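Local coordinates for protein putative endo-1,4-beta-xylanase (Bacteroides thetaiotaomicron VPI-5482, PDB 5MSX) that probably hydrolyses glycosidic bonds, most likely arabinofuranosyl linkages in the complex plant pectin rhamnogalacturonan II, as a family 43 glycoside hydrolase, at residues C[96-101]-C[157-162]; C[163-168]-C[179-184]; C[189-194]-C[236-241]; C[279-284]-C[364-369]; C[339-342]-C[347-350]. All blocks are in the same frame, centred on the assembly; numbering follows the deposited sequence.

Interaction 1. Residues C[96-101]-C[157-162]; sequences KAIFAN and IFVDDD. With EDO (1,2-ethanediol), chain X.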
# COMPACT_ATOMS: atom_id res chain seq x y z
N LYS C 96 18.00 -2.57 -3.47
CA LYS C 96 17.58 -1.22 -3.85
C LYS C 96 16.45 -0.73 -2.93
O LYS C 96 15.76 -1.53 -2.28
CB LYS C 96 17.13 -1.18 -5.29
CG LYS C 96 18.34 -1.21 -6.20
CD LYS C 96 17.99 -1.23 -7.65
CE LYS C 96 19.15 -1.90 -8.37
NZ LYS C 96 18.96 -1.70 -9.79
N ALA C 97 16.34 0.59 -2.81
CA ALA C 97 15.24 1.23 -2.08
C ALA C 97 14.03 1.17 -3.02
O ALA C 97 14.11 1.68 -4.10
CB ALA C 97 15.59 2.67 -1.73
N ILE C 98 12.95 0.51 -2.61
CA ILE C 98 11.78 0.27 -3.50
C ILE C 98 10.63 1.21 -3.12
O ILE C 98 10.21 1.24 -1.96
CB ILE C 98 11.31 -1.20 -3.37
CG1 ILE C 98 12.51 -2.16 -3.51
CG2 ILE C 98 10.24 -1.53 -4.41
CD1 ILE C 98 13.23 -2.07 -4.86
N PHE C 99 10.13 1.99 -4.07
CA PHE C 99 9.00 2.89 -3.79
C PHE C 99 7.68 2.14 -3.88
O PHE C 99 7.39 1.57 -4.90
CB PHE C 99 8.99 4.09 -4.72
CG PHE C 99 7.90 5.05 -4.38
CD1 PHE C 99 8.04 5.91 -3.31
CD2 PHE C 99 6.72 5.06 -5.10
CE1 PHE C 99 7.03 6.80 -2.97
CE2 PHE C 99 5.70 5.94 -4.76
CZ PHE C 99 5.85 6.80 -3.70
N ALA C 100 6.90 2.14 -2.81
CA ALA C 100 5.56 1.54 -2.81
C ALA C 100 4.77 2.08 -1.61
O ALA C 100 5.36 2.44 -0.57
CB ALA C 100 5.63 0.02 -2.75
N ASN C 101 3.45 2.17 -1.78
CA ASN C 101 2.52 2.66 -0.74
C ASN C 101 2.92 4.02 -0.21
O ASN C 101 2.83 4.27 0.97
CB ASN C 101 2.46 1.65 0.44
CG ASN C 101 2.15 0.25 -0.01
OD1 ASN C 101 1.23 0.03 -0.80
ND2 ASN C 101 2.93 -0.72 0.48
N ILE C 157 14.48 -7.14 -5.00
CA ILE C 157 13.04 -6.90 -5.20
C ILE C 157 12.71 -6.56 -6.65
O ILE C 157 13.45 -5.82 -7.30
CB ILE C 157 12.56 -5.78 -4.26
CG1 ILE C 157 12.98 -6.08 -2.81
CG2 ILE C 157 11.04 -5.58 -4.31
CD1 ILE C 157 12.30 -7.26 -2.14
N PHE C 158 11.63 -7.13 -7.17
CA PHE C 158 11.10 -6.75 -8.48
C PHE C 158 9.59 -6.43 -8.40
O PHE C 158 8.83 -7.21 -7.81
CB PHE C 158 11.33 -7.85 -9.48
CG PHE C 158 10.76 -7.54 -10.85
CD1 PHE C 158 11.32 -6.53 -11.64
CD2 PHE C 158 9.65 -8.24 -11.33
CE1 PHE C 158 10.80 -6.25 -12.90
CE2 PHE C 158 9.11 -7.96 -12.59
CZ PHE C 158 9.69 -6.96 -13.37
N VAL C 159 9.16 -5.32 -9.00
CA VAL C 159 7.68 -5.03 -9.12
C VAL C 159 7.32 -5.05 -10.60
O VAL C 159 7.86 -4.27 -11.37
CB VAL C 159 7.29 -3.68 -8.49
CG1 VAL C 159 5.77 -3.49 -8.51
CG2 VAL C 159 7.82 -3.57 -7.06
N ASP C 160 6.43 -5.94 -11.00
CA ASP C 160 6.12 -6.09 -12.42
C ASP C 160 5.12 -4.99 -12.86
O ASP C 160 4.59 -4.24 -12.01
CB ASP C 160 5.60 -7.53 -12.71
CG ASP C 160 5.88 -8.02 -14.12
OD1 ASP C 160 6.33 -7.24 -15.00
OD2 ASP C 160 5.66 -9.23 -14.35
N ASP C 161 4.90 -4.87 -14.17
CA ASP C 161 4.04 -3.83 -14.76
C ASP C 161 2.60 -3.86 -14.21
O ASP C 161 1.97 -2.82 -14.07
CB ASP C 161 4.04 -3.91 -16.31
CG ASP C 161 5.41 -3.57 -16.93
OD1 ASP C 161 5.92 -2.44 -16.72
OD2 ASP C 161 6.00 -4.42 -17.64
N ASP C 162 2.11 -5.05 -13.85
CA ASP C 162 0.81 -5.22 -13.21
C ASP C 162 0.76 -4.99 -11.69
O ASP C 162 -0.27 -5.22 -11.07
CB ASP C 162 0.24 -6.61 -13.51
CG ASP C 162 0.98 -7.74 -12.81
OD1 ASP C 162 2.02 -7.56 -12.11
OD2 ASP C 162 0.50 -8.87 -12.99
C1 EDO X . 9.45 -3.29 -15.14
O1 EDO X . 10.86 -3.05 -15.09
C2 EDO X . 8.81 -2.53 -13.99
O2 EDO X . 7.44 -2.89 -13.86
O HOH W 1 16.53 -4.75 -5.09
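The bonds from CA to CB of Phe99 and Phe158 lead away from the contact that Ile98 makes with Ile157 and Val159. The Phe158 ring carries a 1,2-ethanediol, probably from the crystallisation liquor, at its edge, with O1 3.9 Å from CE1, and it makes an edge-to-face stack with Phe204. Phe99, on the strand 98-100, makes the same kind of stack with Tyr104. Two blades of the five-bladed beta-propeller expected of family 43 hydrolases meet here through aliphatic side chains. Ile98 lays its ethyl branch against the CB side of Ile157, with CG1 3.7 Å from Ile157 CB and CD1 close behind. Its other branch, CG2, stands anti to the backbone N (chi1 of CG1 -49°), which places it within reach of both Ile157 CG2 and Val159 CG2, the latter 4.1 Å away. An alanine here, lacking both branches, would probably open a gap beside Ile157 CB and leave Val159 CG2 without its partner across the blades. Ile98 also packs on Met181, and the second subunit, another copy of the protein, comes close: its Lys316 packs on Val159. The polar link is indirect. One water accepts from the backbone of both segments, 3.1 Å from Lys96 N and 3.2 Å from Ile157 N.

Interaction 2. Residues C[163-168]-C[179-184]; sequences GQAYVF and EDMITV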
# COMPACT_ATOMS: atom_id res chain seq x y z
N GLY C 163 1.87 -4.56 -11.10
CA GLY C 163 1.92 -4.32 -9.66
C GLY C 163 2.35 -5.50 -8.80
O GLY C 163 2.56 -5.32 -7.60
N GLN C 164 2.46 -6.69 -9.38
CA GLN C 164 2.84 -7.84 -8.58
C GLN C 164 4.32 -7.69 -8.19
O GLN C 164 5.19 -7.52 -9.05
CB GLN C 164 2.65 -9.15 -9.36
CG GLN C 164 3.09 -10.37 -8.58
CD GLN C 164 2.23 -10.60 -7.37
OE1 GLN C 164 1.04 -10.82 -7.51
NE2 GLN C 164 2.81 -10.51 -6.16
N ALA C 165 4.57 -7.72 -6.89
CA ALA C 165 5.92 -7.67 -6.35
C ALA C 165 6.47 -9.08 -6.08
O ALA C 165 5.71 -10.00 -5.78
CB ALA C 165 5.96 -6.80 -5.10
N TYR C 166 7.80 -9.21 -6.18
CA TYR C 166 8.54 -10.46 -5.99
C TYR C 166 9.81 -10.19 -5.20
O TYR C 166 10.44 -9.13 -5.35
CB TYR C 166 8.96 -11.10 -7.33
CG TYR C 166 7.85 -11.44 -8.27
CD1 TYR C 166 7.33 -10.49 -9.13
CD2 TYR C 166 7.32 -12.72 -8.31
CE1 TYR C 166 6.27 -10.80 -9.98
CE2 TYR C 166 6.28 -13.05 -9.16
CZ TYR C 166 5.75 -12.09 -9.99
OH TYR C 166 4.75 -12.43 -10.85
N VAL C 167 10.19 -11.15 -4.37
CA VAL C 167 11.46 -11.12 -3.66
C VAL C 167 12.31 -12.30 -4.16
O VAL C 167 11.84 -13.42 -4.19
CB VAL C 167 11.30 -11.07 -2.12
CG1 VAL C 167 10.49 -12.25 -1.56
CG2 VAL C 167 12.67 -10.93 -1.47
N PHE C 168 13.52 -11.99 -4.61
CA PHE C 168 14.53 -12.96 -5.01
C PHE C 168 15.62 -12.99 -3.94
O PHE C 168 16.01 -11.97 -3.43
CB PHE C 168 15.18 -12.51 -6.32
CG PHE C 168 14.29 -12.59 -7.51
CD1 PHE C 168 13.48 -11.52 -7.86
CD2 PHE C 168 14.27 -13.73 -8.30
CE1 PHE C 168 12.65 -11.59 -8.97
CE2 PHE C 168 13.44 -13.82 -9.43
CZ PHE C 168 12.64 -12.74 -9.76
N GLU C 179 1.18 -6.83 -1.17
CA GLU C 179 1.10 -5.37 -1.37
C GLU C 179 1.58 -4.56 -0.19
O GLU C 179 2.04 -3.44 -0.37
CB GLU C 179 -0.32 -4.89 -1.70
CG GLU C 179 -0.99 -5.61 -2.86
CD GLU C 179 -1.89 -6.73 -2.38
OE1 GLU C 179 -1.34 -7.79 -1.96
OE2 GLU C 179 -3.13 -6.54 -2.39
N ASP C 180 1.47 -5.12 1.01
CA ASP C 180 2.13 -4.52 2.17
C ASP C 180 3.70 -4.51 2.07
O ASP C 180 4.36 -3.88 2.89
CB ASP C 180 1.66 -5.18 3.49
CG ASP C 180 2.07 -6.66 3.62
OD1 ASP C 180 2.87 -7.17 2.81
OD2 ASP C 180 1.57 -7.34 4.53
N MET C 181 4.26 -5.26 1.11
CA MET C 181 5.72 -5.29 0.82
C MET C 181 6.60 -5.89 1.95
O MET C 181 7.83 -5.72 1.95
CB MET C 181 6.21 -3.88 0.45
CG MET C 181 5.54 -3.32 -0.80
SD MET C 181 5.91 -4.27 -2.30
CE MET C 181 7.61 -3.71 -2.50
N ILE C 182 5.96 -6.57 2.91
CA ILE C 182 6.67 -7.17 4.02
C ILE C 182 6.33 -8.64 4.28
O ILE C 182 6.98 -9.28 5.08
CB ILE C 182 6.52 -6.31 5.28
CG1 ILE C 182 5.09 -6.27 5.79
CG2 ILE C 182 6.97 -4.89 5.00
CD1 ILE C 182 4.96 -5.43 7.05
N THR C 183 5.35 -9.17 3.58
CA THR C 183 4.85 -10.51 3.84
C THR C 183 5.20 -11.29 2.60
O THR C 183 4.72 -10.97 1.51
CB THR C 183 3.32 -10.49 4.00
OG1 THR C 183 2.94 -9.55 5.03
CG2 THR C 183 2.79 -11.87 4.34
N VAL C 184 5.99 -12.33 2.77
CA VAL C 184 6.37 -13.18 1.69
C VAL C 184 5.31 -14.23 1.51
O VAL C 184 4.78 -14.72 2.47
CB VAL C 184 7.73 -13.85 1.96
CG1 VAL C 184 8.10 -14.73 0.78
CG2 VAL C 184 8.79 -12.78 2.20
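Ala165 CB rests against Met181 SD at 3.8 Å, and two residues along the same strand Val167 meets Val184. Both pairs lie within one blade of the beta-propeller: the strand 165-169 is covered by the loop that follows the strand 173-177 and leads into the short strand 184-185. The two valines cross at about a right angle. One methyl of Val167, CG1, reaches both methyls of Val184, 4.2 Å from CG2, because it stands between its own backbone N and carbonyl carbon (chi1 58°). The thioether arrives differently, on a Met181 side chain that bends at chi2 and chi3, which brings SD to the alanine methyl.

Behind this first shell, Asp180 is likely to hold the loop in shape. Its OD1 accepts from Ile182 N at 3.1 Å, from above the carboxylate plane, which makes an Asx turn. OD2 takes the Thr183 hydroxyl OG1 at 2.6 Å on its syn side. Met181 sits inside this turn with a positive phi of 66°. Farther out, Tyr107 OH bonds to Met181 O and Arg130 NH2 to Ile182 O, and Asn271 of the third subunit packs on Asp180 and Thr183. On the strand side, Ala165 and Val167 are bonded through their backbones to Leu177 and Ala175. The Gln164 amide turns to the backbone of the next residue, where NE2 donates almost straight to Ala165 O at 3.0 Å with an N-H...O angle of 175°.

Interaction 3. Residues C[189-194]-C[236-241]; sequences QVISTP and GPFEAP. With EDO (1,2-ethanediol), chain Z.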
# COMPACT_ATOMS: atom_id res chain seq x y z
N GLN C 189 9.66 -20.81 -4.88
CA GLN C 189 10.20 -21.63 -5.97
C GLN C 189 11.72 -21.54 -6.01
O GLN C 189 12.32 -20.57 -5.55
CB GLN C 189 9.67 -21.21 -7.34
CG GLN C 189 8.13 -21.19 -7.50
CD GLN C 189 7.47 -22.54 -7.71
OE1 GLN C 189 8.06 -23.59 -7.48
NE2 GLN C 189 6.21 -22.51 -8.14
N VAL C 190 12.33 -22.57 -6.59
CA VAL C 190 13.77 -22.58 -6.84
C VAL C 190 13.96 -22.48 -8.34
O VAL C 190 13.44 -23.30 -9.07
CB VAL C 190 14.44 -23.84 -6.25
CG1 VAL C 190 15.92 -23.89 -6.61
CG2 VAL C 190 14.28 -23.85 -4.73
N ILE C 191 14.65 -21.43 -8.79
CA ILE C 191 14.86 -21.20 -10.21
C ILE C 191 15.83 -22.24 -10.72
O ILE C 191 16.88 -22.50 -10.09
CB ILE C 191 15.42 -19.79 -10.50
CG1 ILE C 191 14.34 -18.74 -10.21
CG2 ILE C 191 15.87 -19.67 -11.96
CD1 ILE C 191 14.93 -17.44 -9.71
N SER C 192 15.50 -22.79 -11.87
CA SER C 192 16.35 -23.76 -12.56
C SER C 192 17.42 -23.05 -13.43
O SER C 192 17.09 -22.17 -14.23
CB SER C 192 15.47 -24.64 -13.44
OG SER C 192 16.29 -25.51 -14.18
N THR C 193 18.68 -23.43 -13.26
CA THR C 193 19.79 -22.87 -14.05
C THR C 193 20.74 -24.00 -14.51
O THR C 193 20.83 -25.02 -13.84
CB THR C 193 20.59 -21.84 -13.21
OG1 THR C 193 21.24 -22.49 -12.12
CG2 THR C 193 19.70 -20.68 -12.67
N PRO C 194 21.46 -23.81 -15.63
CA PRO C 194 22.37 -24.88 -16.05
C PRO C 194 23.66 -25.00 -15.23
O PRO C 194 24.29 -26.04 -15.24
CB PRO C 194 22.69 -24.51 -17.51
CG PRO C 194 22.48 -23.06 -17.56
CD PRO C 194 21.31 -22.79 -16.67
N GLY C 236 9.50 -17.76 -14.08
CA GLY C 236 9.84 -18.70 -15.15
C GLY C 236 8.66 -19.11 -16.01
O GLY C 236 7.60 -18.50 -15.91
N PRO C 237 8.83 -20.12 -16.86
CA PRO C 237 10.08 -20.88 -17.04
C PRO C 237 11.22 -20.08 -17.70
O PRO C 237 10.97 -19.15 -18.45
CB PRO C 237 9.66 -22.06 -17.94
CG PRO C 237 8.38 -21.60 -18.57
CD PRO C 237 7.70 -20.79 -17.51
N PHE C 238 12.46 -20.46 -17.39
CA PHE C 238 13.64 -19.74 -17.86
C PHE C 238 14.37 -20.54 -18.92
O PHE C 238 14.22 -21.73 -18.99
CB PHE C 238 14.53 -19.43 -16.66
CG PHE C 238 13.98 -18.37 -15.76
CD1 PHE C 238 14.13 -17.03 -16.08
CD2 PHE C 238 13.29 -18.70 -14.60
CE1 PHE C 238 13.61 -16.04 -15.27
CE2 PHE C 238 12.77 -17.72 -13.78
CZ PHE C 238 12.93 -16.38 -14.11
N GLU C 239 15.11 -19.85 -19.79
CA GLU C 239 15.92 -20.45 -20.84
C GLU C 239 17.34 -19.95 -20.64
O GLU C 239 17.54 -18.76 -20.37
CB GLU C 239 15.42 -20.03 -22.23
N ALA C 240 18.32 -20.84 -20.77
CA ALA C 240 19.73 -20.48 -20.68
C ALA C 240 20.32 -20.35 -22.08
O ALA C 240 20.17 -21.25 -22.88
CB ALA C 240 20.49 -21.54 -19.91
N PRO C 241 20.98 -19.23 -22.39
CA PRO C 241 21.69 -19.11 -23.67
C PRO C 241 23.03 -19.83 -23.58
O PRO C 241 23.50 -20.11 -22.47
CB PRO C 241 21.92 -17.61 -23.81
CG PRO C 241 22.08 -17.16 -22.40
CD PRO C 241 21.18 -18.03 -21.56
C1 EDO Z . 17.25 -25.04 -17.54
O1 EDO Z . 18.39 -25.04 -16.67
C2 EDO Z . 16.92 -23.61 -17.97
O2 EDO Z . 16.46 -22.84 -16.84
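Ser192 O, whose nearest neighbour across the contact is Phe238 CB, takes a hydrogen bond from O2 of a bound 1,2-ethanediol at 2.8 Å. The diol, probably a guest from the crystallisation liquor, sits between the two segments, and its O1 makes a weak bond with Ser192 OG at 3.3 Å. Apolar contacts lie to each side of it along the chain. Ile191 crosses the Phe238 ring obliquely, CG2 being 3.8 Å from CD2 while CG1 approaches CE2. At the other end Pro194 CG presses on Ala240 CB at 3.4 Å, tighter than usual for two carbons. In the propeller this joins the outer strand of one blade, 187-190, and the residues running on from it, to the loop before the last strand of the next blade. Tyr213 of that second blade backs both Ile191 and Phe238. The loop starts with Gly236, whose backbone angles (phi 96°) would jam a CB against the preceding carbonyl, and a cis peptide bond before Pro237. Direct protein-to-protein contact across the blades is thus hydrophobic, and the diol, near Phe238 O as it is, makes both its hydrogen bonds here on the Ser192 side.

Interaction 4. Residues C[279-284]-C[364-369]; sequences FGRRST and GSRWMA. With CA (calcium ion), chain T.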
# COMPACT_ATOMS: atom_id res chain seq x y z
N PHE C 279 37.85 -8.65 -6.17
CA PHE C 279 38.63 -9.34 -5.09
C PHE C 279 39.42 -8.40 -4.15
O PHE C 279 39.48 -8.62 -2.94
CB PHE C 279 39.57 -10.40 -5.72
CG PHE C 279 40.40 -11.14 -4.70
CD1 PHE C 279 39.83 -12.14 -3.91
CD2 PHE C 279 41.75 -10.84 -4.53
CE1 PHE C 279 40.60 -12.82 -2.98
CE2 PHE C 279 42.52 -11.51 -3.59
CZ PHE C 279 41.95 -12.51 -2.82
N GLY C 280 40.01 -7.36 -4.72
CA GLY C 280 40.65 -6.32 -3.96
C GLY C 280 41.85 -6.81 -3.19
O GLY C 280 42.74 -7.49 -3.74
N ARG C 281 41.88 -6.47 -1.90
CA ARG C 281 42.98 -6.83 -1.03
C ARG C 281 42.68 -8.09 -0.22
O ARG C 281 43.26 -8.25 0.87
CB ARG C 281 43.35 -5.67 -0.11
CG ARG C 281 43.91 -4.44 -0.81
CD ARG C 281 42.81 -3.57 -1.42
NE ARG C 281 43.27 -2.21 -1.67
CZ ARG C 281 42.65 -1.35 -2.48
NH1 ARG C 281 41.51 -1.66 -3.09
NH2 ARG C 281 43.17 -0.15 -2.66
N ARG C 282 41.78 -8.94 -0.74
CA ARG C 282 41.34 -10.22 -0.14
C ARG C 282 40.32 -10.01 0.98
O ARG C 282 40.24 -8.94 1.55
CB ARG C 282 42.55 -11.11 0.35
CG ARG C 282 42.78 -11.17 1.86
CD ARG C 282 44.15 -11.74 2.20
NE ARG C 282 44.35 -13.07 1.62
CZ ARG C 282 44.03 -14.22 2.21
NH1 ARG C 282 44.27 -15.38 1.60
NH2 ARG C 282 43.47 -14.24 3.42
N SER C 283 39.59 -11.08 1.30
CA SER C 283 38.57 -11.09 2.37
C SER C 283 37.61 -9.89 2.13
O SER C 283 37.23 -9.61 0.98
CB SER C 283 39.27 -11.08 3.75
OG SER C 283 38.34 -11.11 4.82
N THR C 284 37.28 -9.15 3.18
CA THR C 284 36.33 -8.05 3.08
C THR C 284 37.09 -6.74 2.90
O THR C 284 36.90 -5.81 3.67
CB THR C 284 35.44 -7.98 4.34
OG1 THR C 284 36.27 -8.06 5.50
CG2 THR C 284 34.46 -9.12 4.40
N GLY C 364 40.67 3.92 -6.32
CA GLY C 364 41.31 2.67 -5.97
C GLY C 364 42.63 2.80 -5.24
O GLY C 364 43.13 1.82 -4.70
N SER C 365 43.21 4.01 -5.21
CA SER C 365 44.47 4.23 -4.54
C SER C 365 44.37 5.17 -3.34
O SER C 365 43.54 6.09 -3.32
CB SER C 365 45.47 4.79 -5.51
OG SER C 365 45.10 6.07 -5.97
N ARG C 366 45.24 4.94 -2.36
CA ARG C 366 45.25 5.72 -1.14
C ARG C 366 46.66 5.90 -0.59
O ARG C 366 47.51 4.99 -0.70
CB ARG C 366 44.41 5.01 -0.06
CG ARG C 366 44.72 3.52 0.00
CD ARG C 366 43.89 2.83 1.04
NE ARG C 366 44.22 1.42 0.98
CZ ARG C 366 44.00 0.55 1.95
NH1 ARG C 366 43.40 0.91 3.06
NH2 ARG C 366 44.37 -0.70 1.78
N TRP C 367 46.89 7.06 0.02
CA TRP C 367 48.00 7.24 0.98
C TRP C 367 47.59 6.58 2.27
O TRP C 367 46.42 6.65 2.65
CB TRP C 367 48.30 8.72 1.25
CG TRP C 367 49.18 8.98 2.45
CD1 TRP C 367 50.49 8.63 2.60
CD2 TRP C 367 48.80 9.63 3.67
NE1 TRP C 367 50.95 9.03 3.83
CE2 TRP C 367 49.94 9.66 4.50
CE3 TRP C 367 47.61 10.24 4.12
CZ2 TRP C 367 49.94 10.24 5.79
CZ3 TRP C 367 47.59 10.82 5.43
CH2 TRP C 367 48.76 10.80 6.24
N MET C 368 48.53 5.92 2.93
CA MET C 368 48.38 5.47 4.30
C MET C 368 49.66 5.76 5.08
O MET C 368 50.77 5.42 4.63
CB MET C 368 48.09 3.97 4.36
CG MET C 368 46.75 3.54 3.76
SD MET C 368 45.38 3.93 4.84
CE MET C 368 45.61 2.79 6.19
N ALA C 369 49.51 6.39 6.25
CA ALA C 369 50.61 6.56 7.20
C ALA C 369 51.06 5.20 7.73
O ALA C 369 50.25 4.24 7.80
CB ALA C 369 50.15 7.44 8.37
CA CA T . 43.73 7.97 -4.84
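Arg281 runs its guanidinium group out to Gly364 and past that of Arg366. The chain leaves CB with CG beside the backbone N and then bends at chi2 (80°), which carries the flat end to the carbonyl. There NH2 donates to Gly364 O at 2.8 Å, the oxygen lying at the guanidinium edge but 18° out of its plane. Arg366 passes in the opposite sense, extended from CG to NE, and the two guanidinium planes stand nearly perpendicular, 86° apart, with Arg281 NE 3.9 Å from Arg366 NH2. Glu351 probably makes this pairing of like charges tolerable: its OE2 makes salt bridges with both Arg281 NH2 and Arg366 NE. The contact is a domain junction, from a loop of the catalytic beta-propeller to the F5/8 type C domain. On the propeller side a type II' turn from Phe279 to Arg282 presents the arginine, with Gly280 at a positive phi. On the other side Ser365, next in the chain to Gly364, binds the calcium ion through O at 2.4 Å and OG at 2.6 Å, in a site completed by Phe357, Asp360, Ala362, Trp454 and Glu455. The shared Glu351 carboxylate would be expected to offset much of the charge of both arginines, and the Arg281 bond to Gly364 O ties the propeller directly to the calcium-binding loop.

Interaction 5. Residues C[339-342]-C[347-350]; sequences IEPM and CLRT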
# COMPACT_ATOMS: atom_id res chain seq x y z
N ILE C 339 49.61 -8.83 -1.29
CA ILE C 339 48.29 -9.42 -1.05
C ILE C 339 48.31 -10.94 -1.32
O ILE C 339 48.71 -11.40 -2.39
CB ILE C 339 47.21 -8.70 -1.87
CG1 ILE C 339 47.19 -7.19 -1.52
CG2 ILE C 339 45.84 -9.31 -1.63
CD1 ILE C 339 46.62 -6.32 -2.60
N GLU C 340 47.88 -11.69 -0.33
CA GLU C 340 47.83 -13.14 -0.40
C GLU C 340 46.57 -13.54 -1.19
O GLU C 340 45.48 -13.06 -0.89
CB GLU C 340 47.81 -13.73 1.02
CG GLU C 340 48.68 -14.96 1.21
CD GLU C 340 50.16 -14.68 0.92
OE1 GLU C 340 50.76 -13.77 1.51
OE2 GLU C 340 50.73 -15.38 0.07
N PRO C 341 46.73 -14.40 -2.20
CA PRO C 341 45.54 -14.92 -2.90
C PRO C 341 44.69 -15.81 -2.00
O PRO C 341 45.10 -16.11 -0.87
CB PRO C 341 46.12 -15.74 -4.06
CG PRO C 341 47.53 -16.02 -3.69
CD PRO C 341 47.99 -14.97 -2.72
N MET C 342 43.53 -16.23 -2.50
CA MET C 342 42.62 -17.08 -1.75
C MET C 342 42.34 -18.37 -2.50
O MET C 342 42.69 -19.43 -2.03
CB MET C 342 41.34 -16.31 -1.40
CG MET C 342 40.57 -16.91 -0.23
SD MET C 342 41.12 -16.30 1.38
CE MET C 342 40.33 -14.69 1.37
N CYS C 347 46.73 -14.80 -8.63
CA CYS C 347 46.32 -13.45 -8.26
C CYS C 347 47.29 -12.85 -7.24
O CYS C 347 47.08 -12.94 -6.03
CB CYS C 347 44.89 -13.40 -7.73
SG CYS C 347 44.42 -11.73 -7.21
N LEU C 348 48.33 -12.18 -7.75
CA LEU C 348 49.49 -11.83 -6.96
C LEU C 348 49.78 -10.34 -7.16
O LEU C 348 50.43 -9.91 -8.13
CB LEU C 348 50.66 -12.69 -7.42
CG LEU C 348 50.53 -14.22 -7.22
CD1 LEU C 348 51.57 -15.01 -8.03
CD2 LEU C 348 50.63 -14.60 -5.75
N ARG C 349 49.26 -9.54 -6.24
CA ARG C 349 49.30 -8.11 -6.36
C ARG C 349 49.94 -7.47 -5.16
O ARG C 349 49.97 -8.03 -4.07
CB ARG C 349 47.87 -7.56 -6.54
CG ARG C 349 47.22 -8.13 -7.79
CD ARG C 349 46.00 -7.35 -8.22
NE ARG C 349 44.85 -7.57 -7.36
CZ ARG C 349 43.59 -7.29 -7.70
NH1 ARG C 349 43.30 -6.76 -8.91
NH2 ARG C 349 42.60 -7.55 -6.84
N THR C 350 50.40 -6.25 -5.37
CA THR C 350 51.01 -5.43 -4.33
C THR C 350 50.33 -4.06 -4.34
O THR C 350 50.12 -3.49 -5.40
CB THR C 350 52.52 -5.29 -4.60
OG1 THR C 350 53.12 -6.59 -4.53
CG2 THR C 350 53.18 -4.39 -3.56
O HOH W 2 47.05 -10.78 -4.52
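Pro341 meets the 347-350 segment with every side-chain atom of its ring. CB lies 3.6 Å from Cys347 O; CG, the tip, is a little farther from that oxygen and touches Leu348 CD2 at 4.0 Å; CD, where the ring closes back on N, reaches the same oxygen and the same methyl. Leu348 can do this although its CB points away, since its CG stands anti to the carbonyl carbon (chi1 -63°) and CD2 swings back across the proline obliquely. A glycine in place of the proline, without the ring, would probably leave Leu348 CD2 without this partner and set the backbone freer to turn beside Cys347 O. The two segments belong to a small antiparallel hairpin made by the strands 337-339 and 349-351. Ile339 N donates to Arg349 O at 2.9 Å, while Ile339 CB and CG1 lie beside that same oxygen. Next to this bond a water lies between the two segments: it donates to Ile339 O at 2.8 Å and to Cys347 O at 2.6 Å, and accepts from Arg349 N at 3.1 Å. The Arg349 guanidinium leads elsewhere, to Glu278 and Gly280 O of the catalytic propeller. The chemistry thus divides: one direct bond and one water with three partners join the backbones, and the proline-leucine contact adds an apolar patch beside them.

How the interactions relate
From the N terminus, interaction 1 closes a loop of 55 residues and brings two propeller blades together. Interaction 2 follows in series, closing a short loop within the second of these, and interaction 3 then ties that blade to the next. Interactions 1 and 2 share neighbouring strands, with Phe158 O close to Tyr166 N, and Phe168 packs on Ile191 to connect interactions 2 and 3. Interaction 4 spans the longest loop, 79 residues, joining the propeller to the F5/8 type C domain. Interaction 5 is nested inside that loop, and Arg282 bonds to Glu340 O and Pro341 O link the two. Interaction 4 lies about 35 Å from interaction 1 between centres, across the middle of the chain.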